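PDB 3NV9: malic enzyme from Entamoeba histolytica, which probably catalyses the oxidative decarboxylation of malate to pyruvate with NAD or NADP as acceptor, and has been linked to activation of the drug metronidazole. Local coordinates for residues A[139-142]-A[146-149]; A[150-155]-A[180-185]; A[248-251]-A[256-259]; A[283-286]-A[290-293]. All blocks are in the same frame, centred on the assembly; numbering follows the deposited sequence.

Contact 1 (A[139-142]-A[146-149]); sequences SKNK and NDPD
N146, S139 and D147 bring the two ends of a short surface loop together, and they illustrate how a few polar groups can close a short surface turn. N146 approaches with its amide oxygen: CG lies beside the backbone N (chi1 -69°), which lets OD1 reach the S139 hydroxyl, S139 OG standing 2.7 Å from N146 OD1. The same hydroxyl is also within hydrogen-bonding distance of the carboxylate of D98, so S139 OG has two acceptors within reach. A water joins the pair. It accepts from the backbone, with S139 N 2.7 Å from the water oxygen, and stays close to N146 OD1. The flank of the amide is lined by aliphatic carbon, K140 CG lying 3.7 Å from N146 OD1, while the amine of K140 turns off to a salt bridge with D138.

The backbone adds one firm link. D147 N donates to S139 O over 2.8 Å, at an N-H...O angle of 161°, and this bond goes with a single bridge between K140 and N146. Beyond it D147 CB packs on N141 CB at 4.1 Å. The carboxylate of D147 then faces forward along its own chain, where D149 N reaches D147 OD1 from above the carboxylate plane at 3.2 Å. K140 O meanwhile accepts from R157 of the second subunit, tying the loop to the dimer. With D147 as N-cap of helix 148-158, the arrangement is a capped loop-to-helix junction within the beta-alpha-beta crossover from strand 131-136 to strand 164-167.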
ATOM      1  N   SER A 139      10.099  14.649   3.055  1.00 24.06           N
ATOM      2  CA  SER A 139      10.126  15.176   4.456  1.00 24.45           C
ATOM      3  C   SER A 139      10.630  16.654   4.547  1.00 26.42           C
ATOM      4  O   SER A 139      10.945  17.132   5.631  1.00 27.61           O
ATOM      5  CB  SER A 139      10.943  14.267   5.357  1.00 22.48           C
ATOM      6  OG  SER A 139      12.339  14.397   5.051  1.00 22.28           O
ATOM      7  N   LYS A 140      10.719  17.369   3.421  1.00 28.31           N
ATOM      8  CA  LYS A 140      11.390  18.697   3.398  1.00 28.84           C
ATOM      9  C   LYS A 140      10.470  19.707   3.934  1.00 30.12           C
ATOM     10  O   LYS A 140       9.258  19.651   3.675  1.00 31.15           O
ATOM     11  CB  LYS A 140      11.839  19.123   1.997  1.00 27.90           C
ATOM     12  CG  LYS A 140      13.154  18.427   1.598  1.00 28.93           C
ATOM     13  CD  LYS A 140      13.664  18.846   0.236  1.00 31.39           C
ATOM     14  CE  LYS A 140      12.565  18.797  -0.864  1.00 33.60           C
ATOM     15  NZ  LYS A 140      12.085  17.405  -1.170  1.00 32.88           N
ATOM     16  N   ASN A 141      11.003  20.621   4.725  1.00 31.36           N
ATOM     17  CA  ASN A 141      10.142  21.715   5.189  1.00 33.41           C
ATOM     18  C   ASN A 141      10.213  22.868   4.182  1.00 34.91           C
ATOM     19  O   ASN A 141      10.831  22.728   3.152  1.00 34.88           O
ATOM     20  CB  ASN A 141      10.475  22.152   6.609  1.00 31.41           C
ATOM     21  CG  ASN A 141      11.822  22.766   6.710  1.00 31.47           C
ATOM     22  OD1 ASN A 141      12.442  23.069   5.688  1.00 36.25           O
ATOM     23  ND2 ASN A 141      12.333  22.916   7.940  1.00 32.84           N
ATOM     24  N   LYS A 142       9.560  23.978   4.494  1.00 37.99           N
ATOM     25  CA  LYS A 142       9.462  25.141   3.599  1.00 41.02           C
ATOM     26  C   LYS A 142      10.849  25.588   3.136  1.00 41.77           C
ATOM     27  O   LYS A 142      11.069  25.816   1.946  1.00 41.88           O
ATOM     28  CB  LYS A 142       8.612  26.253   4.281  1.00 41.45           C
ATOM     29  CG  LYS A 142       9.064  27.720   4.122  1.00 45.07           C
ATOM     30  CD  LYS A 142       8.763  28.550   5.426  1.00 49.72           C
ATOM     31  CE  LYS A 142       9.734  29.736   5.619  1.00 49.06           C
ATOM     32  NZ  LYS A 142       9.870  30.081   7.042  1.00 47.43           N
ATOM     33  N   ASN A 146      15.288  18.583   5.224  1.00 30.70           N
ATOM     34  CA  ASN A 146      14.577  17.425   5.742  1.00 30.52           C
ATOM     35  C   ASN A 146      14.247  17.552   7.229  1.00 29.57           C
ATOM     36  O   ASN A 146      15.130  17.720   8.074  1.00 29.28           O
ATOM     37  CB  ASN A 146      15.330  16.130   5.429  1.00 29.06           C
ATOM     38  CG  ASN A 146      15.302  15.827   3.984  1.00 31.22           C
ATOM     39  OD1 ASN A 146      14.252  15.400   3.420  1.00 32.95           O
ATOM     40  ND2 ASN A 146      16.425  16.072   3.331  1.00 24.02           N
ATOM     41  N   ASP A 147      12.972  17.429   7.521  1.00 29.07           N
ATOM     42  CA  ASP A 147      12.447  17.714   8.850  1.00 30.02           C
ATOM     43  C   ASP A 147      11.936  16.455   9.565  1.00 29.38           C
ATOM     44  O   ASP A 147      10.890  15.910   9.239  1.00 28.94           O
ATOM     45  CB  ASP A 147      11.335  18.761   8.705  1.00 30.73           C
ATOM     46  CG  ASP A 147      10.766  19.193  10.003  1.00 32.74           C
ATOM     47  OD1 ASP A 147      11.303  18.826  11.062  1.00 35.48           O
ATOM     48  OD2 ASP A 147       9.729  19.907   9.956  1.00 40.40           O
ATOM     49  N   PRO A 148      12.657  16.020  10.589  1.00 29.71           N
ATOM     50  CA  PRO A 148      12.260  14.792  11.299  1.00 29.81           C
ATOM     51  C   PRO A 148      10.838  14.876  11.835  1.00 31.00           C
ATOM     52  O   PRO A 148      10.102  13.876  11.793  1.00 30.79           O
ATOM     53  CB  PRO A 148      13.221  14.711  12.457  1.00 29.89           C
ATOM     54  CG  PRO A 148      13.910  16.083  12.543  1.00 30.28           C
ATOM     55  CD  PRO A 148      13.672  16.827  11.286  1.00 29.62           C
ATOM     56  N   ASP A 149      10.443  16.061  12.320  1.00 30.66           N
ATOM     57  CA  ASP A 149       9.120  16.248  12.884  1.00 30.87           C
ATOM     58  C   ASP A 149       8.030  16.002  11.848  1.00 29.58           C
ATOM     59  O   ASP A 149       6.916  15.615  12.194  1.00 29.34           O
ATOM     60  CB  ASP A 149       8.965  17.680  13.495  1.00 32.20           C
ATOM     61  CG  ASP A 149      10.061  18.018  14.535  1.00 36.16           C
ATOM     62  OD1 ASP A 149      10.522  17.133  15.310  1.00 35.05           O
ATOM     63  OD2 ASP A 149      10.461  19.218  14.570  1.00 42.99           O
TER
HETATM   64  O   HOH W   1      12.215  13.682   1.597  1.00 18.48           O

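Contact 2 (A[150-155]-A[180-185]); sequences AVIEFV and DVLRES. With SO4 (sulfate ion), chain C.
L182 and V181 of helix 174-185 meet I152 and V155 of helix 148-158 in a layer of neighbouring helices, each belonging to a beta-alpha-beta crossover of the parallel sheet formed by strands 131-136, 92-97, 164-167 and 190-192. The short segments run nearly parallel, 21° apart, with axes 10.0 Å from each other, and the side chains that meet between them are apolar. L182 is the central residue: its CD1 presses on V155 CG1 at 3.5 Å, while CD2, chiefly toward I152, reaches the backbone of the facing helix, 3.5 Å from I152 O. Its CG stands beside the backbone N (chi1 -71°), sending the two methyls across to that helix, CD2 still brushing V155. V181 makes the outer part of the layer; there I152 crosses it at about a right angle, and I152 CD1 rests 3.9 Å from V181 CG2.

Behind this first shell, the turn carrying V181 is secured by its own carbonyl. V181 O accepts from S185 N and E184 N, and the hydroxyl of S185 also reaches it from above the carbonyl plane, S185 OG being 3.2 Å from V181 O. That hydroxyl is bonded as well to Q156, the residue right after V155, so a polar link accompanies the apolar layer. Helix 148-158 in turn packs on its counterpart in the second subunit, F154 stacking on F154 of that chain. On the outer side of helix 174-185, R183 points its guanidinium edge at a sulfate ion, probably from the crystallisation liquor, R183 NH1 donating to sulfate O3 over 3.0 Å.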
ATOM      1  N   ALA A 150       8.350  16.256  10.578  1.00 28.75           N
ATOM      2  CA  ALA A 150       7.427  15.954   9.493  1.00 28.16           C
ATOM      3  C   ALA A 150       7.246  14.409   9.377  1.00 27.17           C
ATOM      4  O   ALA A 150       6.128  13.904   9.234  1.00 27.10           O
ATOM      5  CB  ALA A 150       7.924  16.555   8.175  1.00 27.05           C
ATOM      6  N   VAL A 151       8.351  13.681   9.490  1.00 26.16           N
ATOM      7  CA  VAL A 151       8.319  12.230   9.416  1.00 26.06           C
ATOM      8  C   VAL A 151       7.519  11.720  10.617  1.00 26.42           C
ATOM      9  O   VAL A 151       6.599  10.932  10.443  1.00 25.65           O
ATOM     10  CB  VAL A 151       9.748  11.587   9.262  1.00 26.02           C
ATOM     11  CG1 VAL A 151       9.661  10.072   9.049  1.00 26.17           C
ATOM     12  CG2 VAL A 151      10.509  12.195   8.057  1.00 25.66           C
ATOM     13  N   ILE A 152       7.780  12.282  11.803  1.00 26.42           N
ATOM     14  CA  ILE A 152       7.051  11.867  13.031  1.00 27.13           C
ATOM     15  C   ILE A 152       5.554  12.054  12.903  1.00 27.26           C
ATOM     16  O   ILE A 152       4.758  11.142  13.203  1.00 27.37           O
ATOM     17  CB  ILE A 152       7.591  12.585  14.294  1.00 26.52           C
ATOM     18  CG1 ILE A 152       8.987  12.040  14.591  1.00 27.85           C
ATOM     19  CG2 ILE A 152       6.720  12.316  15.449  1.00 25.33           C
ATOM     20  CD1 ILE A 152       9.855  12.879  15.564  1.00 27.01           C
ATOM     21  N   GLU A 153       5.174  13.244  12.440  1.00 27.72           N
ATOM     22  CA  GLU A 153       3.755  13.597  12.291  1.00 27.38           C
ATOM     23  C   GLU A 153       3.098  12.658  11.284  1.00 26.86           C
ATOM     24  O   GLU A 153       1.970  12.164  11.514  1.00 26.64           O
ATOM     25  CB  GLU A 153       3.570  15.087  11.863  1.00 26.89           C
ATOM     26  CG  GLU A 153       2.097  15.451  11.611  1.00 27.01           C
ATOM     27  CD  GLU A 153       1.884  16.947  11.265  1.00 31.48           C
ATOM     28  OE1 GLU A 153       2.855  17.716  11.152  1.00 29.46           O
ATOM     29  OE2 GLU A 153       0.728  17.344  11.103  1.00 30.96           O
ATOM     30  N   PHE A 154       3.813  12.437  10.168  1.00 26.65           N
ATOM     31  CA  PHE A 154       3.323  11.625   9.042  1.00 25.23           C
ATOM     32  C   PHE A 154       2.981  10.199   9.500  1.00 24.47           C
ATOM     33  O   PHE A 154       1.887   9.695   9.279  1.00 23.41           O
ATOM     34  CB  PHE A 154       4.348  11.599   7.875  1.00 25.03           C
ATOM     35  CG  PHE A 154       3.894  10.774   6.716  1.00 23.99           C
ATOM     36  CD1 PHE A 154       3.243  11.362   5.657  1.00 23.26           C
ATOM     37  CD2 PHE A 154       4.095   9.379   6.704  1.00 25.33           C
ATOM     38  CE1 PHE A 154       2.779  10.590   4.579  1.00 23.82           C
ATOM     39  CE2 PHE A 154       3.641   8.576   5.622  1.00 23.79           C
ATOM     40  CZ  PHE A 154       2.969   9.179   4.571  1.00 24.21           C
ATOM     41  N   VAL A 155       3.928   9.583  10.169  1.00 24.14           N
ATOM     42  CA  VAL A 155       3.783   8.215  10.601  1.00 23.56           C
ATOM     43  C   VAL A 155       2.669   8.083  11.631  1.00 24.90           C
ATOM     44  O   VAL A 155       1.868   7.130  11.551  1.00 23.97           O
ATOM     45  CB  VAL A 155       5.152   7.662  11.101  1.00 22.98           C
ATOM     46  CG1 VAL A 155       5.009   6.261  11.717  1.00 21.45           C
ATOM     47  CG2 VAL A 155       6.101   7.630   9.971  1.00 20.27           C
ATOM     48  N   ASP A 180      13.050   6.980  17.829  1.00 30.04           N
ATOM     49  CA  ASP A 180      12.971   7.046  19.294  1.00 30.71           C
ATOM     50  C   ASP A 180      11.631   7.585  19.762  1.00 30.42           C
ATOM     51  O   ASP A 180      11.036   7.019  20.679  1.00 30.99           O
ATOM     52  CB  ASP A 180      14.137   7.892  19.854  1.00 31.65           C
ATOM     53  CG  ASP A 180      15.483   7.297  19.535  1.00 33.55           C
ATOM     54  OD1 ASP A 180      15.513   6.105  19.193  1.00 40.21           O
ATOM     55  OD2 ASP A 180      16.525   7.988  19.609  1.00 33.73           O
ATOM     56  N   VAL A 181      11.137   8.652  19.108  1.00 29.71           N
ATOM     57  CA  VAL A 181       9.796   9.208  19.426  1.00 28.27           C
ATOM     58  C   VAL A 181       8.697   8.283  18.992  1.00 28.27           C
ATOM     59  O   VAL A 181       7.824   7.933  19.795  1.00 29.62           O
ATOM     60  CB  VAL A 181       9.540  10.560  18.721  1.00 28.23           C
ATOM     61  CG1 VAL A 181       8.116  11.011  18.936  1.00 27.23           C
ATOM     62  CG2 VAL A 181      10.497  11.614  19.221  1.00 25.36           C
ATOM     63  N   LEU A 182       8.720   7.885  17.709  1.00 27.60           N
ATOM     64  CA  LEU A 182       7.640   7.038  17.138  1.00 26.89           C
ATOM     65  C   LEU A 182       7.477   5.705  17.817  1.00 26.76           C
ATOM     66  O   LEU A 182       6.385   5.235  17.919  1.00 26.83           O
ATOM     67  CB  LEU A 182       7.838   6.739  15.642  1.00 25.92           C
ATOM     68  CG  LEU A 182       7.630   7.907  14.733  1.00 23.14           C
ATOM     69  CD1 LEU A 182       7.917   7.456  13.344  1.00 19.75           C
ATOM     70  CD2 LEU A 182       6.204   8.482  14.904  1.00 21.22           C
ATOM     71  N   ARG A 183       8.571   5.087  18.242  1.00 27.89           N
ATOM     72  CA  ARG A 183       8.433   3.804  18.896  1.00 30.38           C
ATOM     73  C   ARG A 183       7.636   3.907  20.212  1.00 31.35           C
ATOM     74  O   ARG A 183       7.043   2.949  20.650  1.00 31.49           O
ATOM     75  CB  ARG A 183       9.800   3.129  19.056  1.00 29.53           C
ATOM     76  CG  ARG A 183      10.504   3.345  20.340  1.00 31.82           C
ATOM     77  CD  ARG A 183      11.907   2.832  20.175  1.00 33.68           C
ATOM     78  NE  ARG A 183      11.972   1.361  20.181  1.00 32.60           N
ATOM     79  CZ  ARG A 183      12.555   0.645  21.152  1.00 31.45           C
ATOM     80  NH1 ARG A 183      13.102   1.284  22.189  1.00 26.62           N
ATOM     81  NH2 ARG A 183      12.603  -0.695  21.093  1.00 25.40           N
ATOM     82  N   GLU A 184       7.583   5.098  20.804  1.00 33.19           N
ATOM     83  CA  GLU A 184       6.894   5.292  22.079  1.00 33.99           C
ATOM     84  C   GLU A 184       5.505   5.776  21.851  1.00 34.52           C
ATOM     85  O   GLU A 184       4.572   5.356  22.575  1.00 35.41           O
ATOM     86  CB  GLU A 184       7.693   6.212  23.014  1.00 34.06           C
ATOM     87  CG  GLU A 184       9.059   5.590  23.401  1.00 36.47           C
ATOM     88  CD  GLU A 184       8.938   4.212  24.135  1.00 41.53           C
ATOM     89  OE1 GLU A 184       7.858   3.904  24.731  1.00 40.80           O
ATOM     90  OE2 GLU A 184       9.940   3.443  24.113  1.00 44.79           O
ATOM     91  N   SER A 185       5.316   6.593  20.814  1.00 34.88           N
ATOM     92  CA  SER A 185       3.980   7.143  20.594  1.00 35.26           C
ATOM     93  C   SER A 185       2.984   6.309  19.811  1.00 35.91           C
ATOM     94  O   SER A 185       1.779   6.536  19.967  1.00 36.08           O
ATOM     95  CB  SER A 185       4.021   8.572  20.017  1.00 36.20           C
ATOM     96  OG  SER A 185       4.888   8.685  18.919  1.00 37.44           O
TER
HETATM   97  S   SO4 C 488      14.790  -1.719  24.215  1.00 46.28           S
HETATM   98  O1  SO4 C 488      15.150  -1.849  25.606  1.00 49.20           O
HETATM   99  O2  SO4 C 488      13.362  -1.996  24.086  1.00 47.69           O
HETATM  100  O3  SO4 C 488      15.066  -0.358  23.770  1.00 52.69           O
HETATM  101  O4  SO4 C 488      15.657  -2.560  23.427  1.00 46.61           O

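Contact 3 (A[248-251]-A[256-259]); sequences IVMF and SLHN
M250 and F251 face L257 and S256 across a short beta hairpin at one edge of the Rossmann-type sheet of the NAD-binding domain, where strand 255-256 folds back on strand 248-252. Packing is tight along the paired residues, M250-F251 with S256-L257. F251 and S256 form an antiparallel non-hydrogen-bonded pair, and next to it L257 N meets M250 O at 2.8 Å; the donor lies almost in line with the M250 C=O bond, while the N-H...O angle is 151°. M250 O also takes a CA-H...O contact from S256 CA at 3.4 Å.

Side chains divide between two sides. On one, M250 turns its methyl end, through a bend of 90° at chi3, onto L257; M250 CE and L257 CD2 are 3.4 Å apart, closer than usual for carbon. This pair is buried against I276 of helix 271-279, and M250 also meets helix 229-240. The other side holds V249, S256 and F251, with V249 CG1 3.8 Å from S256 CB.

Beyond L257 the pairing ceases and the chain leaves for the surface, where H258 and the exposed N259 turn to the loop around N281 and K284 instead of to strand 248-252. The S256 hydroxyl is bonded to F285 O, and S256 CB lies over the ring face of F251, 3.8 Å from the centroid and 23° off the normal.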
ATOM      1  N   ILE A 248      37.170  -2.553  21.714  1.00 36.79           N
ATOM      2  CA  ILE A 248      36.408  -2.081  20.550  1.00 36.19           C
ATOM      3  C   ILE A 248      36.766  -0.611  20.187  1.00 36.42           C
ATOM      4  O   ILE A 248      36.775   0.251  21.056  1.00 35.84           O
ATOM      5  CB  ILE A 248      34.875  -2.208  20.854  1.00 35.95           C
ATOM      6  CG1 ILE A 248      34.393  -3.635  20.590  1.00 34.26           C
ATOM      7  CG2 ILE A 248      34.039  -1.294  19.996  1.00 36.24           C
ATOM      8  CD1 ILE A 248      32.988  -3.829  20.957  1.00 34.98           C
ATOM      9  N   VAL A 249      37.057  -0.320  18.917  1.00 35.52           N
ATOM     10  CA  VAL A 249      37.138   1.078  18.516  1.00 35.53           C
ATOM     11  C   VAL A 249      36.168   1.382  17.366  1.00 35.58           C
ATOM     12  O   VAL A 249      36.238   0.703  16.327  1.00 34.74           O
ATOM     13  CB  VAL A 249      38.499   1.458  17.876  1.00 35.63           C
ATOM     14  CG1 VAL A 249      38.769   2.948  18.062  1.00 34.20           C
ATOM     15  CG2 VAL A 249      39.628   0.567  18.285  1.00 35.93           C
ATOM     16  N   MET A 250      35.355   2.425  17.509  1.00 35.35           N
ATOM     17  CA  MET A 250      34.657   3.011  16.346  1.00 37.08           C
ATOM     18  C   MET A 250      35.308   4.314  15.739  1.00 38.10           C
ATOM     19  O   MET A 250      35.765   5.184  16.478  1.00 38.62           O
ATOM     20  CB  MET A 250      33.194   3.231  16.700  1.00 36.18           C
ATOM     21  CG  MET A 250      32.405   3.955  15.672  1.00 37.57           C
ATOM     22  SD  MET A 250      30.692   3.446  15.809  1.00 41.94           S
ATOM     23  CE  MET A 250      29.946   4.552  16.947  1.00 39.76           C
ATOM     24  N   PHE A 251      35.338   4.455  14.409  1.00 38.83           N
ATOM     25  CA  PHE A 251      35.786   5.726  13.787  1.00 39.64           C
ATOM     26  C   PHE A 251      34.663   6.462  13.041  1.00 40.53           C
ATOM     27  O   PHE A 251      33.865   5.843  12.322  1.00 41.00           O
ATOM     28  CB  PHE A 251      36.962   5.530  12.837  1.00 38.68           C
ATOM     29  CG  PHE A 251      38.215   5.025  13.495  1.00 39.64           C
ATOM     30  CD1 PHE A 251      38.308   3.689  13.947  1.00 37.79           C
ATOM     31  CD2 PHE A 251      39.342   5.869  13.646  1.00 39.42           C
ATOM     32  CE1 PHE A 251      39.498   3.216  14.566  1.00 37.19           C
ATOM     33  CE2 PHE A 251      40.562   5.387  14.246  1.00 37.05           C
ATOM     34  CZ  PHE A 251      40.633   4.081  14.709  1.00 36.97           C
ATOM     35  N   SER A 256      38.866   8.520  15.767  1.00 43.32           N
ATOM     36  CA  SER A 256      38.261   7.539  16.674  1.00 42.59           C
ATOM     37  C   SER A 256      37.334   8.153  17.690  1.00 41.53           C
ATOM     38  O   SER A 256      37.404   9.345  17.959  1.00 41.41           O
ATOM     39  CB  SER A 256      39.280   6.609  17.337  1.00 42.33           C
ATOM     40  OG  SER A 256      39.946   7.189  18.443  1.00 44.53           O
ATOM     41  N   LEU A 257      36.412   7.335  18.172  1.00 40.37           N
ATOM     42  CA  LEU A 257      35.502   7.732  19.205  1.00 39.80           C
ATOM     43  C   LEU A 257      36.135   7.297  20.538  1.00 40.73           C
ATOM     44  O   LEU A 257      36.750   6.211  20.659  1.00 38.96           O
ATOM     45  CB  LEU A 257      34.124   7.105  18.999  1.00 39.31           C
ATOM     46  CG  LEU A 257      33.117   7.832  18.093  1.00 37.91           C
ATOM     47  CD1 LEU A 257      33.632   7.904  16.660  1.00 36.91           C
ATOM     48  CD2 LEU A 257      31.709   7.205  18.141  1.00 33.28           C
ATOM     49  N   HIS A 258      36.015   8.201  21.512  1.00 42.14           N
ATOM     50  CA  HIS A 258      36.680   8.102  22.827  1.00 43.26           C
ATOM     51  C   HIS A 258      36.090   9.210  23.690  1.00 44.16           C
ATOM     52  O   HIS A 258      35.349  10.056  23.183  1.00 43.34           O
ATOM     53  CB  HIS A 258      38.213   8.198  22.703  1.00 43.12           C
ATOM     54  CG  HIS A 258      38.718   9.462  22.058  1.00 45.42           C
ATOM     55  ND1 HIS A 258      38.462  10.723  22.561  1.00 47.20           N
ATOM     56  CD2 HIS A 258      39.497   9.653  20.962  1.00 47.54           C
ATOM     57  CE1 HIS A 258      39.044  11.631  21.794  1.00 48.97           C
ATOM     58  NE2 HIS A 258      39.683  11.011  20.818  1.00 46.98           N
ATOM     59  N   ASN A 259      36.391   9.201  24.991  1.00 46.15           N
ATOM     60  CA  ASN A 259      35.761  10.157  25.929  1.00 47.48           C
ATOM     61  C   ASN A 259      36.245  11.610  25.818  1.00 48.18           C
ATOM     62  O   ASN A 259      35.706  12.465  26.501  1.00 47.63           O
ATOM     63  CB  ASN A 259      35.783   9.662  27.398  1.00 47.43           C
ATOM     64  CG  ASN A 259      37.192   9.548  27.975  1.00 48.13           C
ATOM     65  OD1 ASN A 259      38.133  10.202  27.524  1.00 45.65           O
ATOM     66  ND2 ASN A 259      37.333   8.700  28.995  1.00 49.91           N
TER

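Contact 4 (A[283-286]-A[290-293]); sequences SKFG and EACV
F285 and A291 are the nearest points of the two backbones, their CA atoms 5.8 Å apart, yet no hydrogen bond passes between the segments. Residues 283-286 form an irregular lead-in that turns into helix 288-292, and the backbone at F285 is extended (psi 136°) before the chain bends round at G286. This shape brings a ring back against the helix that follows it. F285 CG stands beside the backbone N (chi1 -79°), and the ring presents a face to A291, whose CA sits 3.9 Å from the ring centroid and 15° from its normal in a CH-pi contact. A291 CB adds an apolar touch, 4.0 Å from F285 CG. S283 OG lies over the opposite face, 4.1 Å above the F285 ring plane. Toward the solvent, E290 lies beside the ring, its CB 4.1 Å from F285 CD2, and E290 OE2 comes within 3.7 Å of G286 N, too far for a hydrogen bond. The helix start is tied by S287 OG to E290 N. Inward, F285 and A291 both rest on V249 of strand 248-252, A291 also meeting F251, so this short helix packs against that strand before the chain enters strand 297-300.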
ATOM      1  N   SER A 283      42.182   3.109  25.049  1.00 44.92           N
ATOM      2  CA  SER A 283      43.410   3.520  24.346  1.00 45.84           C
ATOM      3  C   SER A 283      43.450   4.833  23.473  1.00 46.56           C
ATOM      4  O   SER A 283      44.530   5.307  23.117  1.00 45.75           O
ATOM      5  CB  SER A 283      43.832   2.326  23.490  1.00 45.80           C
ATOM      6  OG  SER A 283      45.104   2.516  22.944  1.00 46.03           O
ATOM      7  N   LYS A 284      42.301   5.421  23.131  1.00 47.56           N
ATOM      8  CA  LYS A 284      42.276   6.618  22.264  1.00 48.34           C
ATOM      9  C   LYS A 284      43.009   6.476  20.936  1.00 48.97           C
ATOM     10  O   LYS A 284      43.736   7.383  20.553  1.00 49.94           O
ATOM     11  CB  LYS A 284      42.874   7.825  22.983  1.00 48.31           C
ATOM     12  CG  LYS A 284      41.860   8.865  23.435  1.00 49.74           C
ATOM     13  CD  LYS A 284      41.193   8.510  24.734  1.00 50.97           C
ATOM     14  CE  LYS A 284      40.925   9.784  25.544  1.00 53.02           C
ATOM     15  NZ  LYS A 284      40.961   9.495  26.987  1.00 53.76           N
ATOM     16  N   PHE A 285      42.825   5.369  20.222  1.00 49.20           N
ATOM     17  CA  PHE A 285      43.558   5.148  18.969  1.00 49.42           C
ATOM     18  C   PHE A 285      43.559   6.358  18.038  1.00 49.10           C
ATOM     19  O   PHE A 285      42.526   6.984  17.828  1.00 50.03           O
ATOM     20  CB  PHE A 285      42.985   3.957  18.216  1.00 49.55           C
ATOM     21  CG  PHE A 285      43.429   2.624  18.750  1.00 49.72           C
ATOM     22  CD1 PHE A 285      42.514   1.775  19.371  1.00 48.56           C
ATOM     23  CD2 PHE A 285      44.758   2.207  18.606  1.00 49.57           C
ATOM     24  CE1 PHE A 285      42.908   0.506  19.841  1.00 48.84           C
ATOM     25  CE2 PHE A 285      45.167   0.959  19.063  1.00 48.97           C
ATOM     26  CZ  PHE A 285      44.233   0.101  19.687  1.00 48.98           C
ATOM     27  N   GLY A 286      44.713   6.658  17.459  1.00 48.28           N
ATOM     28  CA  GLY A 286      44.905   7.915  16.781  1.00 47.82           C
ATOM     29  C   GLY A 286      44.798   7.821  15.286  1.00 47.11           C
ATOM     30  O   GLY A 286      44.846   8.837  14.610  1.00 46.99           O
ATOM     31  N   GLU A 290      46.427   2.387  13.174  1.00 40.67           N
ATOM     32  CA  GLU A 290      46.935   2.037  14.505  1.00 40.77           C
ATOM     33  C   GLU A 290      45.950   1.047  15.115  1.00 39.32           C
ATOM     34  O   GLU A 290      46.325   0.039  15.699  1.00 38.49           O
ATOM     35  CB  GLU A 290      47.094   3.281  15.418  1.00 40.76           C
ATOM     36  CG  GLU A 290      48.417   4.134  15.156  1.00 46.18           C
ATOM     37  CD  GLU A 290      48.413   5.568  15.789  1.00 48.96           C
ATOM     38  OE1 GLU A 290      48.619   6.566  15.053  1.00 47.08           O
ATOM     39  OE2 GLU A 290      48.209   5.685  17.027  1.00 50.73           O
ATOM     40  N   ALA A 291      44.679   1.353  14.976  1.00 37.91           N
ATOM     41  CA  ALA A 291      43.661   0.469  15.466  1.00 37.89           C
ATOM     42  C   ALA A 291      43.761  -0.942  14.835  1.00 38.12           C
ATOM     43  O   ALA A 291      43.693  -1.933  15.540  1.00 38.23           O
ATOM     44  CB  ALA A 291      42.310   1.081  15.229  1.00 37.76           C
ATOM     45  N   CYS A 292      43.985  -1.020  13.526  1.00 37.78           N
ATOM     46  CA  CYS A 292      43.819  -2.256  12.813  1.00 37.68           C
ATOM     47  C   CYS A 292      44.875  -3.306  13.082  1.00 38.09           C
ATOM     48  O   CYS A 292      44.578  -4.509  13.071  1.00 37.68           O
ATOM     49  CB  CYS A 292      43.690  -2.000  11.306  1.00 37.90           C
ATOM     50  SG  CYS A 292      42.076  -1.389  10.869  1.00 36.59           S
ATOM     51  N   VAL A 293      46.118  -2.885  13.291  1.00 38.02           N
ATOM     52  CA  VAL A 293      47.191  -3.865  13.571  1.00 37.82           C
ATOM     53  C   VAL A 293      46.793  -4.777  14.739  1.00 36.56           C
ATOM     54  O   VAL A 293      46.275  -4.321  15.769  1.00 36.19           O
ATOM     55  CB  VAL A 293      48.604  -3.170  13.708  1.00 38.39           C
ATOM     56  CG1 VAL A 293      48.470  -1.766  14.310  1.00 39.50           C
ATOM     57  CG2 VAL A 293      49.637  -4.067  14.451  1.00 40.15           C
TER

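Overall arrangement
The four contacts fall into two neighbourhoods, one in each family domain. Contacts 1 and 2 share helix 148-158 and touch through S139 and V151, but the first is a polar, water-assisted surface loop while the second is a buried apolar layer; both also reach the second subunit. Contacts 3 and 4, with centres about 9 Å apart, meet through V249 and F285, F251 and A291, and through polar links from S256 and N259. Contact 3 is buried hairpin pairing, contact 4 a partly exposed ring on a helix; neither touches the other chain. The two neighbourhoods are well separated, contacts 2 and 3 coming no nearer than about 14 Å between nearest atoms.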